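Local coordinates for protein ornithine carbamoyltransferase, mitochondrial (Coccidioides immitis, PDB 3SDS) that catalyses the transfer of the carbamoyl group of carbamoyl phosphate to L-ornithine, giving L-citrulline and phosphate in arginine biosynthesis, at residues R79-V82 with S83-A87; E330-N333 with R334-A338; H25-S28 with I29-T33; P309-P312 with E313-S316. One frame throughout, in Å; residues are numbered along the deposited sequence.

Contact 1: R79-V82 with S83-A87; sequences RTRV and STEGA
Arg79 meets Ser83, one turn further along helix 78-90, through its backbone. A water joins them: it donates to Arg79 O and also hydrogen-bonds to Ser83 OG. The Arg79 side chain leads off to a salt bridge with Glu109 of the second subunit. Thr80 offers its carbonyl oxygen to Thr84 twice. Thr84 N reaches Thr80 O at 3.2 Å, with an N-H...O angle of 167°. Thr84 OG1 comes to the same Thr80 O from above the carbonyl plane, at 2.9 Å. The hydroxyl can fold back along the helix because OG1 stands beside the Thr84 backbone N (chi1 -46°). The two threonine side chains point the same way, with Thr80 CG2 3.9 Å from Thr84 OG1. Thr80 OG1 itself bonds to Arg334. Residues 77-81 read Ser-Thr-Arg-Thr-Arg, the carbamoyl phosphate signature of this superfamily, and Arg79 and Thr80 probably bind that substrate. The helix is the middle element of a beta-alpha-beta unit between strands 68-73 and 94-98. At Arg81 the backbone O accepts from Glu85 N at 3.0 Å. The side chains pair as well. Arg81 NE bonds to Glu85 OE1 at 3.2 Å in a salt bridge, and Arg81 NH2 adds a weak bond to this oxygen at 3.4 Å. Guanidinium and carboxylate are nearly coplanar, 22° apart, and OE1 sits at the guanidinium edge. The other oxygen, Glu85 OE2, goes to His94 of the second subunit. Val82 O takes Gly86 N at 3.2 Å, while the Val82 side chain packs on Met96 of the second subunit.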
# COMPACT_ATOMS: atom_id res chain seq x y z
N ARG A 79 -12.18 7.90 -0.58
CA ARG A 79 -12.48 8.69 0.60
C ARG A 79 -12.42 7.84 1.88
O ARG A 79 -11.74 8.23 2.85
CB ARG A 79 -13.83 9.40 0.47
CG ARG A 79 -14.10 10.46 1.56
CD ARG A 79 -14.48 11.82 0.95
NE ARG A 79 -13.40 12.31 0.07
CZ ARG A 79 -13.52 13.31 -0.80
NH1 ARG A 79 -12.49 13.67 -1.56
NH2 ARG A 79 -14.68 13.96 -0.94
N THR A 80 -13.11 6.69 1.89
CA THR A 80 -13.08 5.79 3.06
C THR A 80 -11.65 5.31 3.38
O THR A 80 -11.26 5.23 4.58
CB THR A 80 -14.08 4.60 2.96
OG1 THR A 80 -15.36 5.02 3.45
CG2 THR A 80 -13.61 3.36 3.79
N ARG A 81 -10.88 5.03 2.37
CA ARG A 81 -9.53 4.59 2.54
C ARG A 81 -8.71 5.62 3.25
O ARG A 81 -7.98 5.33 4.13
CB ARG A 81 -8.93 4.39 1.18
CG ARG A 81 -8.29 3.10 0.98
CD ARG A 81 -7.53 3.10 -0.27
NE ARG A 81 -6.12 3.07 0.02
CZ ARG A 81 -5.20 3.12 -0.90
NH1 ARG A 81 -5.54 3.21 -2.15
NH2 ARG A 81 -3.95 3.08 -0.57
N VAL A 82 -8.80 6.85 2.81
CA VAL A 82 -7.98 7.93 3.35
C VAL A 82 -8.09 8.05 4.88
O VAL A 82 -7.08 8.15 5.55
CB VAL A 82 -8.26 9.29 2.68
CG1 VAL A 82 -7.37 10.38 3.28
CG2 VAL A 82 -8.08 9.20 1.17
N SER A 83 -9.31 8.02 5.41
CA SER A 83 -9.55 8.15 6.85
C SER A 83 -9.21 6.90 7.70
O SER A 83 -8.72 7.03 8.84
CB SER A 83 -11.00 8.56 7.10
OG SER A 83 -11.91 7.60 6.54
N THR A 84 -9.50 5.70 7.17
CA THR A 84 -9.14 4.45 7.87
C THR A 84 -7.62 4.38 7.95
O THR A 84 -7.03 4.15 9.02
CB THR A 84 -9.72 3.19 7.14
OG1 THR A 84 -11.11 3.39 6.79
CG2 THR A 84 -9.62 1.93 7.99
N GLU A 85 -6.98 4.62 6.82
CA GLU A 85 -5.54 4.57 6.76
C GLU A 85 -4.96 5.49 7.86
O GLU A 85 -4.22 5.03 8.75
CB GLU A 85 -5.03 4.85 5.34
CG GLU A 85 -3.78 4.05 5.01
CD GLU A 85 -3.60 3.61 3.53
OE1 GLU A 85 -4.57 3.30 2.81
OE2 GLU A 85 -2.43 3.53 3.10
N GLY A 86 -5.36 6.77 7.85
CA GLY A 86 -4.88 7.76 8.82
C GLY A 86 -5.14 7.41 10.28
O GLY A 86 -4.30 7.66 11.15
N ALA A 87 -6.31 6.83 10.54
CA ALA A 87 -6.71 6.44 11.89
C ALA A 87 -5.88 5.31 12.46
O ALA A 87 -5.42 5.39 13.61
CB ALA A 87 -8.17 6.07 11.90
O HOH W 1 -13.36 8.69 4.70

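Contact 2: E330-N333 with R334-A338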
# COMPACT_ATOMS: atom_id res chain seq x y z
N GLU A 330 -17.45 17.99 8.30
CA GLU A 330 -18.11 16.68 8.30
C GLU A 330 -17.24 15.61 7.63
O GLU A 330 -17.19 14.46 8.10
CB GLU A 330 -19.44 16.78 7.55
CG GLU A 330 -20.27 15.51 7.59
CD GLU A 330 -21.50 15.55 6.68
OE1 GLU A 330 -21.73 16.58 6.00
OE2 GLU A 330 -22.23 14.53 6.64
N ALA A 331 -16.56 15.99 6.55
CA ALA A 331 -15.63 15.09 5.84
C ALA A 331 -14.42 14.70 6.71
O ALA A 331 -14.07 13.52 6.80
CB ALA A 331 -15.19 15.72 4.52
N GLU A 332 -13.80 15.69 7.35
CA GLU A 332 -12.69 15.49 8.29
C GLU A 332 -13.07 14.68 9.54
O GLU A 332 -12.23 13.92 10.08
CB GLU A 332 -12.07 16.83 8.71
CG GLU A 332 -11.00 16.72 9.82
CD GLU A 332 -10.59 18.04 10.45
OE1 GLU A 332 -10.76 19.11 9.83
OE2 GLU A 332 -10.07 17.99 11.58
N ASN A 333 -14.31 14.84 10.02
CA ASN A 333 -14.74 14.07 11.19
C ASN A 333 -14.76 12.54 10.97
O ASN A 333 -14.98 11.78 11.91
CB ASN A 333 -16.09 14.58 11.71
CG ASN A 333 -16.00 15.99 12.37
OD1 ASN A 333 -14.94 16.41 12.86
ND2 ASN A 333 -17.13 16.70 12.38
N ARG A 334 -14.53 12.09 9.72
CA ARG A 334 -14.39 10.67 9.45
C ARG A 334 -13.13 10.12 10.12
O ARG A 334 -13.11 8.99 10.67
CB ARG A 334 -14.39 10.37 7.95
CG ARG A 334 -15.79 10.34 7.27
CD ARG A 334 -16.72 9.25 7.85
NE ARG A 334 -16.37 7.89 7.44
CZ ARG A 334 -16.69 7.36 6.25
NH1 ARG A 334 -17.37 8.08 5.36
NH2 ARG A 334 -16.33 6.11 5.94
N LEU A 335 -12.06 10.93 10.10
CA LEU A 335 -10.79 10.55 10.68
C LEU A 335 -10.98 10.30 12.17
O LEU A 335 -10.58 9.25 12.68
CB LEU A 335 -9.71 11.59 10.42
CG LEU A 335 -8.34 11.43 11.11
CD1 LEU A 335 -7.68 10.07 10.89
CD2 LEU A 335 -7.37 12.55 10.75
N TRP A 336 -11.62 11.26 12.85
CA TRP A 336 -11.82 11.22 14.30
C TRP A 336 -12.78 10.08 14.71
O TRP A 336 -12.55 9.40 15.73
CB TRP A 336 -12.19 12.61 14.88
CG TRP A 336 -11.34 13.71 14.23
CD1 TRP A 336 -11.78 14.72 13.40
CD2 TRP A 336 -9.91 13.86 14.30
NE1 TRP A 336 -10.72 15.48 12.98
CE2 TRP A 336 -9.56 14.97 13.50
CE3 TRP A 336 -8.88 13.16 14.97
CZ2 TRP A 336 -8.23 15.41 13.35
CZ3 TRP A 336 -7.55 13.59 14.82
CH2 TRP A 336 -7.24 14.71 14.02
N ALA A 337 -13.80 9.83 13.88
CA ALA A 337 -14.73 8.73 14.13
C ALA A 337 -14.09 7.33 13.98
O ALA A 337 -14.38 6.42 14.76
CB ALA A 337 -15.93 8.87 13.25
N ALA A 338 -13.20 7.16 13.00
CA ALA A 338 -12.46 5.89 12.86
C ALA A 338 -11.55 5.58 14.05
O ALA A 338 -11.45 4.41 14.47
CB ALA A 338 -11.68 5.85 11.57
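Glu332 and Trp336 are joined by a side-chain hydrogen bond along one flank of helix 327-347. Trp336 NE1 donates to Glu332 OE2 at 2.9 Å. The carboxylate oxygen lies close to the ring plane and is approached on its anti side. Glu332 is extended, with CG anti to the backbone N (chi1 173°), and this carries the carboxylate along the helix to the indole edge. Its CG passes 3.4 Å from Trp336 NE1. Carboxylate and ring planes are 61° apart. Lys52 forms a salt bridge to the same OE2, and the lysine probably polarises the group. The Asn333 side chain crosses the indole at about a right angle, its OD1 3.6 Å from Trp336 CD1. The amide is held from outside by Thr165 at ND2 and Lys48 at OD1. Helix 327-347, the C-terminal helix, packs here against helices 34-51, 78-90 and 156-169 of the carbamoyl phosphate-binding part, and it is kinked at residues 334-335. Arg334 N bonds to Ala331 O at 3.3 Å and Leu335 N to Glu332 O at 3.0 Å, each three residues back instead of four. The normal spacing returns with Ala337 N to Asn333 O at 3.0 Å. Arg334 sits at the kink, with CB 3.4 Å from Ala331 O. Its chain bends at both chi2 (-61°) and chi3, turning the guanidinium out of the helix toward Thr80 of helix 78-90. Arg334 probably binds carbamoyl phosphate. Leu335 lays CD2 over one face of the Trp336 ring, toward its rim.

Contact 3: H25-S28 with I29-T33; sequences HLLS and IADLT
An ST turn leads into a short 3-10 segment, 29-31, in the loop before helix 34-51. Ser28 OG accepts the N-H of Ala30 at 3.0 Å, with an angle of 163° at the hydrogen. Ser28 holds OG anti to its backbone N (chi1 169°), which swings the hydroxyl forward over the turn. The same oxygen stands 3.4 Å from Ala30 CB and is also hydrogen-bonded to Asp203. The turn is closed by Asp31 N, which donates to Ser28 O at 3.0 Å from above the carbonyl plane. Asp31 then reaches back along the chain. Its OD1 takes Leu27 N at 3.2 Å, and the nitrogen lies nearly in line with the C-O bond. Ser28 N adds a weak bond to Asp31 OD1 at 3.4 Å. The side chains of Leu26 and Leu32 cross at about a right angle where Leu26 CD1 meets Leu32 CD1 at 4.2 Å. Backbone bonds from Leu26 to Val146 and Asn148 tie the loop to strand 146-148, while Ile29 packs against helices 34-51, 156-169 and 199-210. Thr33 is the N-cap of helix 34-51, and Glu36 bonds back to Thr33 N as in a capping box. One carboxylate oxygen of Asp31 thus takes one backbone N-H firmly and the next weakly, and Ser28 OG takes a third. Side chains therefore do the work of backbone acceptors here, which probably helps to keep Asp31 ionised.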
# COMPACT_ATOMS: atom_id res chain seq x y z
N HIS A 25 -18.81 -7.39 16.65
CA HIS A 25 -18.66 -6.63 15.41
C HIS A 25 -19.43 -5.28 15.43
O HIS A 25 -20.33 -5.07 16.26
CB HIS A 25 -19.06 -7.51 14.21
CG HIS A 25 -18.45 -8.88 14.23
ND1 HIS A 25 -17.11 -9.11 13.98
CD2 HIS A 25 -19.00 -10.10 14.45
CE1 HIS A 25 -16.86 -10.41 14.07
NE2 HIS A 25 -17.99 -11.03 14.35
N LEU A 26 -19.06 -4.34 14.56
CA LEU A 26 -19.86 -3.15 14.33
C LEU A 26 -20.44 -3.20 12.90
O LEU A 26 -19.73 -2.86 11.94
CB LEU A 26 -19.04 -1.88 14.55
CG LEU A 26 -19.77 -0.54 14.37
CD1 LEU A 26 -20.93 -0.36 15.35
CD2 LEU A 26 -18.84 0.66 14.48
N LEU A 27 -21.70 -3.64 12.76
CA LEU A 27 -22.35 -3.71 11.43
C LEU A 27 -23.34 -2.56 11.13
O LEU A 27 -23.59 -2.24 9.95
CB LEU A 27 -23.05 -5.07 11.22
CG LEU A 27 -22.27 -6.38 11.47
CD1 LEU A 27 -23.07 -7.57 10.99
CD2 LEU A 27 -20.88 -6.38 10.79
N SER A 28 -23.86 -1.95 12.21
CA SER A 28 -24.93 -0.94 12.17
C SER A 28 -25.06 -0.26 13.53
O SER A 28 -24.77 -0.88 14.55
CB SER A 28 -26.28 -1.61 11.83
OG SER A 28 -27.37 -0.72 12.03
N ILE A 29 -25.54 0.98 13.55
CA ILE A 29 -25.89 1.65 14.80
C ILE A 29 -26.93 0.86 15.62
O ILE A 29 -27.03 1.01 16.84
CB ILE A 29 -26.44 3.07 14.56
CG1 ILE A 29 -25.56 3.88 13.60
CG2 ILE A 29 -26.62 3.81 15.88
CD1 ILE A 29 -24.09 4.03 14.02
N ALA A 30 -27.69 0.00 14.94
CA ALA A 30 -28.64 -0.87 15.63
C ALA A 30 -27.99 -1.76 16.71
O ALA A 30 -28.68 -2.24 17.61
CB ALA A 30 -29.39 -1.71 14.62
N ASP A 31 -26.67 -1.96 16.64
CA ASP A 31 -25.95 -2.79 17.63
C ASP A 31 -25.50 -2.00 18.86
O ASP A 31 -24.89 -2.57 19.76
CB ASP A 31 -24.69 -3.42 17.02
CG ASP A 31 -24.93 -4.18 15.72
OD1 ASP A 31 -24.04 -4.06 14.85
OD2 ASP A 31 -25.96 -4.90 15.56
N LEU A 32 -25.77 -0.69 18.91
CA LEU A 32 -25.24 0.14 19.99
C LEU A 32 -26.35 0.64 20.88
O LEU A 32 -27.40 1.04 20.38
CB LEU A 32 -24.47 1.35 19.46
CG LEU A 32 -23.24 1.09 18.59
CD1 LEU A 32 -22.59 2.38 18.01
CD2 LEU A 32 -22.26 0.35 19.43
N THR A 33 -26.12 0.64 22.19
CA THR A 33 -27.07 1.27 23.11
C THR A 33 -26.95 2.76 22.92
O THR A 33 -25.96 3.23 22.36
CB THR A 33 -26.76 0.94 24.60
OG1 THR A 33 -25.42 1.37 24.90
CG2 THR A 33 -26.92 -0.56 24.90

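Contact 4: P309-P312 with E313-S316; sequences PRHP and EEVS
The side chains of Arg310 and Val315 cross at about a right angle. They lie in the loop after strand 303-306. The His-Cys-Leu-Pro sequence characteristic of ornithine carbamoyltransferases runs from the end of that strand into this loop. Cys307 and Leu308 of the sequence probably bind carbamoyl phosphate, so the loop leads directly out of the probable active site. Pro309, with a cis peptide bond before it, ends the sequence. The Arg310 chain bends at chi2 (-99°) and runs past the valine to its carbonyl. Arg310 NH2 donates to Val315 O at 2.9 Å. The acceptor lies near the guanidinium plane, but the nitrogen stands above the carbonyl plane of Val315. On the way Arg310 NE passes 3.6 Å from Val315 CG1. Pro312 CA lies over one face of the guanidinium, toward its rim. The charge is met by Asp317, in a salt bridge to NH2, and Phe320 adds a cation-pi contact. The Glu314 side chain crosses that of Arg310 obliquely, with carboxylate and guanidinium planes 87° apart, and the two do not form a salt bridge. The carboxylate turns instead to the backbone of His311. His311 N makes weak bonds to both Glu314 OE1 and Glu314 OE2, each at 3.4 Å. His306 NE2 is the stronger partner of Glu314 OE2. The His311 ring turns to Thr266, to which ND1 is hydrogen-bonded. The side chains of Pro312 and Glu313 lie side by side. The Glu313 chain bends at chi2 (91°) and returns over the turn, where its OE1 stands 3.3 Å from His311 CB and 3.3 Å from Pro312 CD.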
# COMPACT_ATOMS: atom_id res chain seq x y z
N PRO A 309 -18.90 12.22 -2.31
CA PRO A 309 -18.74 13.37 -3.22
C PRO A 309 -20.09 13.96 -3.57
O PRO A 309 -21.11 13.27 -3.50
CB PRO A 309 -18.12 12.76 -4.46
CG PRO A 309 -18.68 11.36 -4.49
CD PRO A 309 -18.78 10.94 -3.04
N ARG A 310 -20.07 15.24 -3.94
CA ARG A 310 -21.25 15.99 -4.31
C ARG A 310 -21.31 16.14 -5.83
O ARG A 310 -20.29 16.43 -6.45
CB ARG A 310 -21.20 17.37 -3.64
CG ARG A 310 -22.30 18.35 -4.06
CD ARG A 310 -21.80 19.33 -5.10
NE ARG A 310 -22.77 20.38 -5.36
CZ ARG A 310 -22.49 21.53 -5.98
NH1 ARG A 310 -21.26 21.79 -6.39
NH2 ARG A 310 -23.45 22.44 -6.17
N HIS A 311 -22.48 15.93 -6.42
CA HIS A 311 -22.74 16.32 -7.81
C HIS A 311 -23.72 17.49 -7.82
O HIS A 311 -24.38 17.73 -6.80
CB HIS A 311 -23.24 15.15 -8.65
CG HIS A 311 -22.24 14.04 -8.77
ND1 HIS A 311 -22.37 12.85 -8.10
CD2 HIS A 311 -21.07 13.96 -9.45
CE1 HIS A 311 -21.34 12.07 -8.37
NE2 HIS A 311 -20.53 12.72 -9.19
N PRO A 312 -23.80 18.24 -8.95
CA PRO A 312 -24.57 19.51 -9.02
C PRO A 312 -26.09 19.38 -9.12
O PRO A 312 -26.79 20.39 -9.23
CB PRO A 312 -24.02 20.19 -10.29
CG PRO A 312 -23.50 19.07 -11.14
CD PRO A 312 -23.02 17.99 -10.19
N GLU A 313 -26.58 18.14 -9.08
CA GLU A 313 -28.00 17.91 -9.20
C GLU A 313 -28.72 18.05 -7.85
O GLU A 313 -29.80 18.63 -7.80
CB GLU A 313 -28.28 16.56 -9.86
CG GLU A 313 -27.92 16.50 -11.37
CD GLU A 313 -26.47 16.02 -11.68
OE1 GLU A 313 -25.59 15.99 -10.77
OE2 GLU A 313 -26.21 15.68 -12.86
N GLU A 314 -28.10 17.55 -6.77
CA GLU A 314 -28.74 17.52 -5.43
C GLU A 314 -28.81 18.85 -4.71
O GLU A 314 -29.73 19.08 -3.91
CB GLU A 314 -28.08 16.52 -4.47
CG GLU A 314 -27.56 15.27 -5.08
CD GLU A 314 -26.09 15.37 -5.42
OE1 GLU A 314 -25.74 15.00 -6.56
OE2 GLU A 314 -25.30 15.82 -4.55
N VAL A 315 -27.84 19.72 -4.95
CA VAL A 315 -27.76 20.96 -4.19
C VAL A 315 -27.12 22.06 -5.01
O VAL A 315 -26.29 21.79 -5.87
CB VAL A 315 -27.01 20.73 -2.85
CG1 VAL A 315 -25.55 20.30 -3.06
CG2 VAL A 315 -27.13 21.95 -1.96
N SER A 316 -27.51 23.30 -4.74
CA SER A 316 -27.01 24.48 -5.47
C SER A 316 -25.64 24.93 -4.97
O SER A 316 -25.30 24.73 -3.79
CB SER A 316 -28.02 25.64 -5.41
OG SER A 316 -27.88 26.41 -4.22

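How the contacts relate
Along the chain the order is contact 3, contact 1, contact 4, contact 2. Contacts 1 and 3 lie in the N-terminal, carbamoyl phosphate-binding part, and contacts 2 and 4 in the C-terminal, ornithine-binding part. Contacts 1 and 2 touch, with centres about 9 Å apart, and helices 78-90 and 327-347 pack there through Ala87 and Ala338. Helix 327-347 thus comes back to pack on helix 78-90 beside the probable carbamoyl phosphate site. Contact 4 touches neither; its nearest atoms are about 5 Å from contact 1. Contacts 3 and 4 lie on opposite sides of the chain's centre, with centres about 30 Å apart. Contacts 1, 2 and 4 also reach the second subunit of the trimer.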